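Local coordinates for protein bifunctional cytochrome P450/NADPH--P450 reductase (Deinococcus aerius, PDB 7F3H) that probably hydroxylates organic substrates with molecular oxygen at a heme iron, using electrons from NADPH passed on by its fused reductase, at residues E68-K73 with E343-K348; H104-P109 with L241-P246; A145-R150 with R166-D171. All coordinates share one frame; numbering follows the deposited sequence.

Contact 1: residues E68-K73 with E343-K348. With HEM (protoporphyrin IX containing Fe), chain E.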
loop_
_atom_site.group_PDB
_atom_site.type_symbol
_atom_site.label_atom_id
_atom_site.label_comp_id
_atom_site.label_asym_id
_atom_site.label_seq_id
_atom_site.Cartn_x
_atom_site.Cartn_y
_atom_site.Cartn_z
ATOM N N GLU A 68 21.153 -4.810 -1.468
ATOM C CA GLU A 68 21.298 -3.366 -1.547
ATOM C C GLU A 68 22.740 -2.947 -1.825
ATOM O O GLU A 68 22.992 -1.759 -2.032
ATOM C CB GLU A 68 20.786 -2.709 -0.262
ATOM C CG GLU A 68 19.260 -2.580 -0.226
ATOM C CD GLU A 68 18.701 -1.814 0.989
ATOM O OE1 GLU A 68 18.961 -2.208 2.147
ATOM O OE2 GLU A 68 17.956 -0.834 0.779
ATOM N N ARG A 69 23.696 -3.884 -1.839
ATOM C CA ARG A 69 25.029 -3.558 -2.341
ATOM C C ARG A 69 25.069 -3.463 -3.865
ATOM O O ARG A 69 25.971 -2.823 -4.411
ATOM C CB ARG A 69 26.045 -4.592 -1.833
ATOM C CG ARG A 69 26.109 -4.647 -0.291
ATOM C CD ARG A 69 26.769 -5.935 0.252
ATOM N NE ARG A 69 26.077 -7.113 -0.245
ATOM C CZ ARG A 69 26.551 -8.359 -0.216
ATOM N NH1 ARG A 69 27.739 -8.625 0.314
ATOM N NH2 ARG A 69 25.820 -9.346 -0.725
ATOM N N ARG A 70 24.084 -4.036 -4.558
ATOM C CA ARG A 70 24.067 -4.174 -6.016
ATOM C C ARG A 70 22.950 -3.388 -6.684
ATOM O O ARG A 70 23.126 -2.876 -7.802
ATOM C CB ARG A 70 23.958 -5.646 -6.384
ATOM C CG ARG A 70 25.039 -6.463 -5.719
ATOM C CD ARG A 70 24.843 -7.957 -5.922
ATOM N NE ARG A 70 24.942 -8.321 -7.333
ATOM C CZ ARG A 70 24.597 -9.505 -7.825
ATOM N NH1 ARG A 70 24.135 -10.454 -7.017
ATOM N NH2 ARG A 70 24.699 -9.729 -9.131
ATOM N N PHE A 71 21.776 -3.316 -6.057
ATOM C CA PHE A 71 20.679 -2.555 -6.605
ATOM C C PHE A 71 20.045 -1.766 -5.473
ATOM O O PHE A 71 20.028 -2.219 -4.332
ATOM C CB PHE A 71 19.660 -3.462 -7.273
ATOM C CG PHE A 71 20.258 -4.436 -8.245
ATOM C CD1 PHE A 71 20.817 -5.634 -7.797
ATOM C CD2 PHE A 71 20.241 -4.172 -9.605
ATOM C CE1 PHE A 71 21.366 -6.546 -8.688
ATOM C CE2 PHE A 71 20.786 -5.078 -10.502
ATOM C CZ PHE A 71 21.337 -6.277 -10.045
ATOM N N GLN A 72 19.554 -0.566 -5.789
ATOM C CA GLN A 72 18.854 0.237 -4.792
ATOM C C GLN A 72 17.717 0.994 -5.447
ATOM O O GLN A 72 17.754 1.286 -6.646
ATOM C CB GLN A 72 19.782 1.239 -4.081
ATOM C CG GLN A 72 20.758 0.582 -3.148
ATOM C CD GLN A 72 21.559 1.539 -2.299
ATOM O OE1 GLN A 72 21.274 2.751 -2.198
ATOM N NE2 GLN A 72 22.587 0.990 -1.659
ATOM N N LYS A 73 16.721 1.330 -4.604
ATOM C CA LYS A 73 15.654 2.247 -4.981
ATOM C C LYS A 73 16.239 3.613 -5.295
ATOM O O LYS A 73 17.051 4.167 -4.549
ATOM C CB LYS A 73 14.619 2.397 -3.883
ATOM C CG LYS A 73 13.642 3.528 -4.171
ATOM C CD LYS A 73 12.506 3.553 -3.169
ATOM C CE LYS A 73 11.746 4.897 -3.176
ATOM N NZ LYS A 73 10.507 4.756 -2.361
ATOM N N GLU A 343 25.957 -5.053 -13.514
ATOM C CA GLU A 343 25.703 -6.250 -12.723
ATOM C C GLU A 343 25.367 -7.405 -13.655
ATOM O O GLU A 343 24.949 -7.217 -14.799
ATOM C CB GLU A 343 24.541 -6.073 -11.743
ATOM C CG GLU A 343 24.857 -5.223 -10.541
ATOM C CD GLU A 343 25.782 -5.889 -9.551
ATOM O OE1 GLU A 343 25.906 -7.137 -9.540
ATOM O OE2 GLU A 343 26.407 -5.143 -8.777
ATOM N N VAL A 344 25.564 -8.614 -13.145
ATOM C CA VAL A 344 25.199 -9.835 -13.834
ATOM C C VAL A 344 24.431 -10.677 -12.832
ATOM O O VAL A 344 24.960 -11.034 -11.770
ATOM C CB VAL A 344 26.439 -10.566 -14.380
ATOM C CG1 VAL A 344 26.105 -11.954 -14.915
ATOM C CG2 VAL A 344 27.098 -9.718 -15.460
ATOM N N ILE A 345 23.170 -10.943 -13.136
ATOM C CA ILE A 345 22.306 -11.737 -12.274
ATOM C C ILE A 345 22.056 -13.064 -12.967
ATOM O O ILE A 345 22.098 -13.162 -14.207
ATOM C CB ILE A 345 20.985 -11.016 -11.926
ATOM C CG1 ILE A 345 20.058 -10.905 -13.143
ATOM C CG2 ILE A 345 21.275 -9.667 -11.292
ATOM C CD1 ILE A 345 18.846 -10.059 -12.882
ATOM N N GLY A 346 21.857 -14.107 -12.143
ATOM C CA GLY A 346 21.656 -15.465 -12.606
ATOM C C GLY A 346 22.849 -16.067 -13.305
ATOM O O GLY A 346 22.735 -17.124 -13.935
ATOM N N GLY A 347 24.004 -15.423 -13.179
ATOM C CA GLY A 347 25.206 -15.819 -13.888
ATOM C C GLY A 347 25.095 -15.679 -15.392
ATOM O O GLY A 347 25.993 -16.128 -16.104
ATOM N N LYS A 348 24.067 -14.981 -15.892
ATOM C CA LYS A 348 23.749 -14.969 -17.322
ATOM C C LYS A 348 23.420 -13.568 -17.835
ATOM O O LYS A 348 23.853 -13.193 -18.932
ATOM C CB LYS A 348 22.535 -15.862 -17.648
ATOM C CG LYS A 348 22.603 -17.279 -17.178
ATOM C CD LYS A 348 21.269 -17.977 -17.378
ATOM C CE LYS A 348 20.893 -18.034 -18.838
ATOM N NZ LYS A 348 19.926 -19.136 -19.059
HETATM C CHA HEM E . 7.225 2.184 1.607
HETATM C CHB HEM E . 4.349 4.448 4.803
HETATM C CHC HEM E . 0.982 0.976 4.200
HETATM C CHD HEM E . 3.735 -1.111 0.798
HETATM C C1A HEM E . 6.742 3.085 2.523
HETATM C C2A HEM E . 7.410 4.302 2.934
HETATM C C3A HEM E . 6.647 4.924 3.846
HETATM C C4A HEM E . 5.421 4.154 3.983
HETATM C CMA HEM E . 6.979 6.256 4.568
HETATM C CAA HEM E . 8.817 4.706 2.466
HETATM C CBA HEM E . 9.814 4.161 3.496
HETATM C CGA HEM E . 11.254 4.570 3.184
HETATM O O1A HEM E . 11.932 5.011 4.152
HETATM O O2A HEM E . 11.732 4.584 2.009
HETATM C C1B HEM E . 3.202 3.697 4.960
HETATM C C2B HEM E . 2.103 3.973 5.877
HETATM C C3B HEM E . 1.207 2.980 5.736
HETATM C C4B HEM E . 1.673 2.098 4.682
HETATM C CMB HEM E . 2.079 5.151 6.872
HETATM C CAB HEM E . -0.181 2.770 6.382
HETATM C CBB HEM E . -0.799 3.655 7.167
HETATM C C1C HEM E . 1.418 0.106 3.214
HETATM C C2C HEM E . 0.743 -1.113 2.746
HETATM C C3C HEM E . 1.543 -1.634 1.797
HETATM C C4C HEM E . 2.718 -0.827 1.669
HETATM C CMC HEM E . -0.640 -1.631 3.238
HETATM C CAC HEM E . 1.418 -2.886 0.941
HETATM C CBC HEM E . 0.394 -3.718 1.055
HETATM C C1D HEM E . 4.917 -0.402 0.714
HETATM C C2D HEM E . 6.009 -0.665 -0.219
HETATM C C3D HEM E . 6.951 0.244 0.025
HETATM C C4D HEM E . 6.510 1.125 1.088
HETATM C CMD HEM E . 6.087 -1.791 -1.284
HETATM C CAD HEM E . 8.266 0.335 -0.729
HETATM C CBD HEM E . 7.936 1.210 -1.908
HETATM C CGD HEM E . 9.085 1.299 -2.854
HETATM O O1D HEM E . 9.041 2.271 -3.646
HETATM O O2D HEM E . 10.015 0.428 -2.820
HETATM N NA HEM E . 5.521 3.049 3.161
HETATM N NB HEM E . 2.915 2.549 4.261
HETATM N NC HEM E . 2.611 0.248 2.518
HETATM N ND HEM E . 5.261 0.692 1.492
HETATM FE FE HEM E . 4.158 1.543 2.907
#
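Arg-70 and Glu-343 form a side-on salt bridge in which two nitrogens share one oxygen. NE of Arg-70 lies 2.7 Å from OE1 of Glu-343, and NH2 of Arg-70 lies 2.9 Å from the same OE1. Both donors keep Glu-343 OE1 close to the guanidinium plane. They reach it from the same face of the carboxylate, and the two planes stand 54° apart. A bend at chi2 (-71°) brings the Glu-343 carboxylate alongside the Arg-70 side chain, with OE2 of Glu-343 3.5 Å from CB of Arg-70. Phe-71 packs against the same two residues. CZ of Phe-71 is 3.6 Å from CB of Glu-343, and it is also 3.6 Å from CG2 of Ile-345. CE1 of Phe-71 lies over one face of the Arg-70 guanidinium, offset toward the rim. Arg-70 NH1 has a second acid partner, Glu-64 of helix 59-65. At the other end of segment 68-73, the side chain of Lys-73 is extended, and its NZ donates a hydrogen bond of 3.2 Å to O1D of a heme propionate. The contact thus ties a two-stranded hairpin to edge strand 71-72 of the five-stranded mixed sheet, in the beta-rich region of the cytochrome P450 fold.

Contact 2: residues H104-P109 with L241-P246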
loop_
_atom_site.group_PDB
_atom_site.type_symbol
_atom_site.label_atom_id
_atom_site.label_comp_id
_atom_site.label_asym_id
_atom_site.label_seq_id
_atom_site.Cartn_x
_atom_site.Cartn_y
_atom_site.Cartn_z
ATOM N N HIS A 104 14.170 8.707 8.790
ATOM C CA HIS A 104 14.149 7.268 9.013
ATOM C C HIS A 104 14.471 6.951 10.471
ATOM O O HIS A 104 13.693 6.282 11.171
ATOM C CB HIS A 104 15.147 6.598 8.048
ATOM C CG HIS A 104 15.286 5.118 8.241
ATOM N ND1 HIS A 104 14.245 4.236 8.034
ATOM C CD2 HIS A 104 16.341 4.367 8.644
ATOM C CE1 HIS A 104 14.657 3.006 8.288
ATOM N NE2 HIS A 104 15.924 3.060 8.664
ATOM N N ARG A 105 15.616 7.448 10.956
ATOM C CA ARG A 105 16.021 7.122 12.319
ATOM C C ARG A 105 15.075 7.731 13.347
ATOM O O ARG A 105 14.837 7.127 14.392
ATOM C CB ARG A 105 17.456 7.559 12.545
ATOM C CG ARG A 105 18.452 6.762 11.695
ATOM C CD ARG A 105 19.856 7.201 12.017
ATOM N NE ARG A 105 20.132 8.600 11.662
ATOM C CZ ARG A 105 20.635 8.984 10.489
ATOM N NH1 ARG A 105 20.900 8.073 9.553
ATOM N NH2 ARG A 105 20.882 10.274 10.253
ATOM N N ILE A 106 14.514 8.912 13.078
ATOM C CA ILE A 106 13.560 9.501 14.014
ATOM C C ILE A 106 12.262 8.688 14.058
ATOM O O ILE A 106 11.730 8.391 15.136
ATOM C CB ILE A 106 13.294 10.977 13.661
ATOM C CG1 ILE A 106 14.537 11.831 13.967
ATOM C CG2 ILE A 106 12.059 11.493 14.420
ATOM C CD1 ILE A 106 14.341 13.320 13.751
ATOM N N LEU A 107 11.738 8.311 12.893
ATOM C CA LEU A 107 10.384 7.766 12.815
ATOM C C LEU A 107 10.287 6.259 13.085
ATOM O O LEU A 107 9.254 5.842 13.628
ATOM C CB LEU A 107 9.758 8.088 11.450
ATOM C CG LEU A 107 9.329 9.559 11.254
ATOM C CD1 LEU A 107 8.879 9.828 9.822
ATOM C CD2 LEU A 107 8.281 10.029 12.263
ATOM N N LEU A 108 11.328 5.435 12.785
ATOM C CA LEU A 108 11.262 3.996 13.088
ATOM C C LEU A 108 10.730 3.652 14.464
ATOM O O LEU A 108 9.870 2.758 14.558
ATOM C CB LEU A 108 12.602 3.248 12.971
ATOM C CG LEU A 108 13.071 2.666 11.655
ATOM C CD1 LEU A 108 14.481 2.106 11.763
ATOM C CD2 LEU A 108 12.076 1.498 11.400
ATOM N N PRO A 109 11.204 4.247 15.556
ATOM C CA PRO A 109 10.663 3.840 16.855
ATOM C C PRO A 109 9.194 4.147 16.977
ATOM O O PRO A 109 8.485 3.411 17.671
ATOM C CB PRO A 109 11.487 4.689 17.840
ATOM C CG PRO A 109 12.732 5.016 17.105
ATOM C CD PRO A 109 12.305 5.219 15.697
ATOM N N LEU A 241 8.085 16.993 16.186
ATOM C CA LEU A 241 8.362 18.346 16.683
ATOM C C LEU A 241 9.480 18.367 17.713
ATOM O O LEU A 241 10.249 19.333 17.758
ATOM C CB LEU A 241 7.106 18.972 17.294
ATOM C CG LEU A 241 5.979 19.337 16.330
ATOM C CD1 LEU A 241 4.966 20.217 17.033
ATOM C CD2 LEU A 241 6.517 20.012 15.081
ATOM N N ASN A 242 9.587 17.314 18.529
ATOM C CA ASN A 242 10.563 17.217 19.609
ATOM C C ASN A 242 11.792 16.398 19.224
ATOM O O ASN A 242 12.923 16.892 19.297
ATOM C CB ASN A 242 9.917 16.577 20.849
ATOM C CG ASN A 242 8.657 17.305 21.315
ATOM O OD1 ASN A 242 8.596 18.546 21.322
ATOM N ND2 ASN A 242 7.642 16.529 21.721
ATOM N N ALA A 243 11.573 15.161 18.772
ATOM C CA ALA A 243 12.633 14.182 18.569
ATOM C C ALA A 243 13.827 14.727 17.789
ATOM O O ALA A 243 13.681 15.491 16.832
ATOM C CB ALA A 243 12.060 12.970 17.842
ATOM N N THR A 244 15.021 14.348 18.230
ATOM C CA THR A 244 16.233 14.609 17.475
ATOM C C THR A 244 16.815 13.294 16.963
ATOM O O THR A 244 16.684 12.238 17.594
ATOM C CB THR A 244 17.275 15.369 18.312
ATOM O OG1 THR A 244 17.425 14.722 19.572
ATOM C CG2 THR A 244 16.857 16.798 18.563
ATOM N N ASP A 245 17.469 13.376 15.819
ATOM C CA ASP A 245 18.184 12.257 15.225
ATOM C C ASP A 245 19.358 11.848 16.108
ATOM O O ASP A 245 20.292 12.639 16.307
ATOM C CB ASP A 245 18.662 12.627 13.820
ATOM C CG ASP A 245 19.482 11.534 13.174
ATOM O OD1 ASP A 245 19.327 10.358 13.541
ATOM O OD2 ASP A 245 20.310 11.850 12.298
ATOM N N PRO A 246 19.353 10.624 16.672
ATOM C CA PRO A 246 20.433 10.235 17.600
ATOM C C PRO A 246 21.821 10.244 16.969
ATOM O O PRO A 246 22.831 10.112 17.670
ATOM C CB PRO A 246 20.036 8.815 18.030
ATOM C CG PRO A 246 19.057 8.347 17.033
ATOM C CD PRO A 246 18.351 9.555 16.497
#
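Ile-106 and Asp-245 bring the two backbones to 5.5 Å between their CA atoms, where the C-terminal part of helix 98-107 meets the irregular chain that follows helix 236-242. Arg-105 and Asp-245 carry the polar half of the contact. The grip is side-on, with one nitrogen for each oxygen. NE of Arg-105 is 2.7 Å from OD1 of Asp-245, and NH2 of Arg-105 is 2.6 Å from OD2 of Asp-245. Both bonds are nearly straight, at about 170°. Each oxygen is met on its syn side, and the two flat groups are only 27° apart. The bend of Arg-105 at chi3 (-64°) brings NE to the acid, and the turn about the next bond brings NH2 beside it. Asp-245 OD2 also bonds to Thr-248 OG1, so the loop itself steadies the carboxylate. Ile-106 fills the apolar half. CG2 of Ile-106 touches CB of Ala-243 at 3.7 Å. CD1 of Ile-106 reaches the backbone, 3.8 Å from N of Asp-245. The residue thus lies alongside the 243-245 chain. Leu-239 of helix 236-242 and Leu-252 also touch Ile-106. Next to it, Leu-107 packs on Leu-239, Met-240 and Phe-264. Helix 98-107 so rests on helices 236-242 and 254-285, while Leu-241 of the partner segment lies against helices 254-285 and 199-227.

Contact 3: residues A145-R150 with R166-D171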
loop_
_atom_site.group_PDB
_atom_site.type_symbol
_atom_site.label_atom_id
_atom_site.label_comp_id
_atom_site.label_asym_id
_atom_site.label_seq_id
_atom_site.Cartn_x
_atom_site.Cartn_y
_atom_site.Cartn_z
ATOM N N ALA A 145 -14.327 -0.025 -1.731
ATOM C CA ALA A 145 -13.131 0.774 -1.941
ATOM C C ALA A 145 -13.297 2.161 -1.336
ATOM O O ALA A 145 -12.400 2.673 -0.646
ATOM C CB ALA A 145 -12.849 0.879 -3.440
ATOM N N ASP A 146 -14.470 2.762 -1.552
ATOM C CA ASP A 146 -14.718 4.131 -1.112
ATOM C C ASP A 146 -14.684 4.249 0.416
ATOM O O ASP A 146 -13.955 5.088 0.972
ATOM C CB ASP A 146 -16.058 4.582 -1.694
ATOM C CG ASP A 146 -16.543 5.879 -1.106
ATOM O OD1 ASP A 146 -15.917 6.939 -1.384
ATOM O OD2 ASP A 146 -17.557 5.818 -0.352
ATOM N N ASP A 147 -15.406 3.364 1.114
ATOM C CA ASP A 147 -15.445 3.421 2.565
ATOM C C ASP A 147 -14.125 2.993 3.203
ATOM O O ASP A 147 -13.777 3.492 4.278
ATOM C CB ASP A 147 -16.591 2.573 3.071
ATOM C CG ASP A 147 -17.898 3.304 3.031
ATOM O OD1 ASP A 147 -17.893 4.529 2.772
ATOM O OD2 ASP A 147 -18.929 2.656 3.259
ATOM N N MET A 148 -13.357 2.098 2.552
ATOM C CA MET A 148 -12.025 1.765 3.057
ATOM C C MET A 148 -11.070 2.961 2.934
ATOM O O MET A 148 -10.261 3.206 3.839
ATOM C CB MET A 148 -11.464 0.546 2.307
ATOM C CG MET A 148 -12.211 -0.759 2.552
ATOM S SD MET A 148 -12.493 -1.154 4.312
ATOM C CE MET A 148 -14.256 -1.066 4.454
ATOM N N THR A 149 -11.138 3.703 1.818
ATOM C CA THR A 149 -10.369 4.943 1.687
ATOM C C THR A 149 -10.737 5.964 2.741
ATOM O O THR A 149 -9.854 6.624 3.299
ATOM C CB THR A 149 -10.535 5.528 0.288
ATOM O OG1 THR A 149 -9.859 4.696 -0.665
ATOM C CG2 THR A 149 -10.182 7.016 0.206
ATOM N N ARG A 150 -12.030 6.127 3.013
ATOM C CA ARG A 150 -12.412 6.938 4.161
ATOM C C ARG A 150 -11.738 6.436 5.440
ATOM O O ARG A 150 -11.090 7.217 6.163
ATOM C CB ARG A 150 -13.925 6.933 4.325
ATOM C CG ARG A 150 -14.666 7.608 3.206
ATOM C CD ARG A 150 -16.132 7.724 3.559
ATOM N NE ARG A 150 -16.730 8.821 2.818
ATOM C CZ ARG A 150 -17.429 8.631 1.708
ATOM N NH1 ARG A 150 -17.606 7.397 1.260
ATOM N NH2 ARG A 150 -17.963 9.654 1.058
ATOM N N ARG A 166 -13.510 13.460 9.619
ATOM C CA ARG A 166 -14.879 12.978 9.802
ATOM C C ARG A 166 -15.511 12.543 8.485
ATOM O O ARG A 166 -16.627 12.943 8.139
ATOM C CB ARG A 166 -15.715 14.058 10.474
ATOM C CG ARG A 166 -15.041 14.631 11.728
ATOM C CD ARG A 166 -16.036 15.337 12.619
ATOM N NE ARG A 166 -15.318 16.245 13.501
ATOM C CZ ARG A 166 -15.041 15.990 14.768
ATOM N NH1 ARG A 166 -15.453 14.856 15.340
ATOM N NH2 ARG A 166 -14.362 16.889 15.470
ATOM N N SER A 167 -14.801 11.668 7.762
ATOM C CA SER A 167 -15.236 11.271 6.424
ATOM C C SER A 167 -16.497 10.398 6.408
ATOM O O SER A 167 -17.045 10.184 5.323
ATOM C CB SER A 167 -14.101 10.537 5.699
ATOM O OG SER A 167 -13.002 11.406 5.516
ATOM N N PHE A 168 -16.938 9.843 7.546
ATOM C CA PHE A 168 -18.156 9.029 7.598
ATOM C C PHE A 168 -19.395 9.817 8.006
ATOM O O PHE A 168 -20.492 9.252 8.010
ATOM C CB PHE A 168 -17.972 7.834 8.548
ATOM C CG PHE A 168 -16.886 6.872 8.106
ATOM C CD1 PHE A 168 -17.073 6.054 7.001
ATOM C CD2 PHE A 168 -15.662 6.823 8.769
ATOM C CE1 PHE A 168 -16.055 5.177 6.575
ATOM C CE2 PHE A 168 -14.641 5.957 8.351
ATOM C CZ PHE A 168 -14.839 5.134 7.253
ATOM N N ASP A 169 -19.241 11.093 8.391
ATOM C CA ASP A 169 -20.399 11.932 8.697
ATOM C C ASP A 169 -21.097 12.410 7.430
ATOM O O ASP A 169 -22.269 12.770 7.489
ATOM C CB ASP A 169 -20.001 13.167 9.532
ATOM C CG ASP A 169 -19.680 12.833 10.993
ATOM O OD1 ASP A 169 -20.227 11.857 11.533
ATOM O OD2 ASP A 169 -18.871 13.556 11.612
ATOM N N LYS A 170 -20.410 12.407 6.290
ATOM C CA LYS A 170 -20.899 13.046 5.073
ATOM C C LYS A 170 -20.387 12.283 3.867
ATOM O O LYS A 170 -19.376 11.590 3.919
ATOM C CB LYS A 170 -20.375 14.491 4.870
ATOM C CG LYS A 170 -20.851 15.626 5.752
ATOM C CD LYS A 170 -20.145 16.967 5.335
ATOM C CE LYS A 170 -20.302 17.257 3.828
ATOM N NZ LYS A 170 -19.502 18.420 3.313
ATOM N N ASP A 171 -21.084 12.457 2.767
ATOM C CA ASP A 171 -20.667 11.818 1.545
ATOM C C ASP A 171 -19.475 12.561 0.961
ATOM O O ASP A 171 -18.627 11.969 0.258
ATOM C CB ASP A 171 -21.847 11.769 0.577
ATOM C CG ASP A 171 -21.537 11.027 -0.699
ATOM O OD1 ASP A 171 -20.895 9.955 -0.607
ATOM O OD2 ASP A 171 -21.980 11.477 -1.789
#
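Arg-150 reaches along segment 166-171, from Ser-167 to Asp-171. Its chain is extended from CG to NE, which carries the guanidinium past Ser-167 toward Asp-171. NE of Arg-150 makes a weak bond to the carbonyl O of Ser-167, 2.9 Å long but bent to 119°. NH2 of Arg-150 lies 3.4 Å from OD1 of Asp-171, a weak salt bridge.

The root of Arg-150 is apolar in its contacts. CB of Arg-150 meets CZ of Phe-168 at 3.6 Å, and it also lies 3.9 Å from CB of Ser-167. The edge of the Phe-168 ring points at the helix backbone. CZ of Phe-168 is 3.6 Å from the carbonyl O of Asp-147.

A second shell sets these groups in place. A type I beta turn from Arg-166 to Asp-169 presents Ser-167 and Phe-168 to the helix. Ser-167 OG bonds to Asp-154, one turn beyond Arg-150 on helix 144-161. Phe-168 O accepts from Arg-136, and its ring packs on Ala-129, Leu-130 and Lys-133 of helix 113-137. Asp-147 is held by Lys-133 and Trp-134.

Asp-146, Asp-147 and Asp-171 form a salt-bridge network with Arg-150, though NH1 of Arg-150 and OD2 of Asp-146 are doubtfully placed. The acids near the buried arginine, Asp-147 and more weakly Asp-171, would be expected to favour its charged form. Lys-133 shares Asp-147 and may temper this effect. Two weak polar links and the Phe-168 ring join the loop to helix 144-161.

Overall arrangement
Contact 3 is the most buried of the three. Contacts 1 and 2 are partly buried and lie farther from the chain's centre. All three centre on an arginine, but the chemistry follows the place. The two outer contacts are held by strong ion pairs. The buried one has weak polar bonds and relies more on the packing of an aromatic ring. Contact 1 joins beta elements, while contacts 2 and 3 each set a helix against a loop. Helix 254-285 backs both of the latter. Contacts 1 and 3 lie on opposite sides of the chain's centre, with centres about 43 Å apart. Along the chain, contact 3 nests within contact 2, and contact 2 within contact 1.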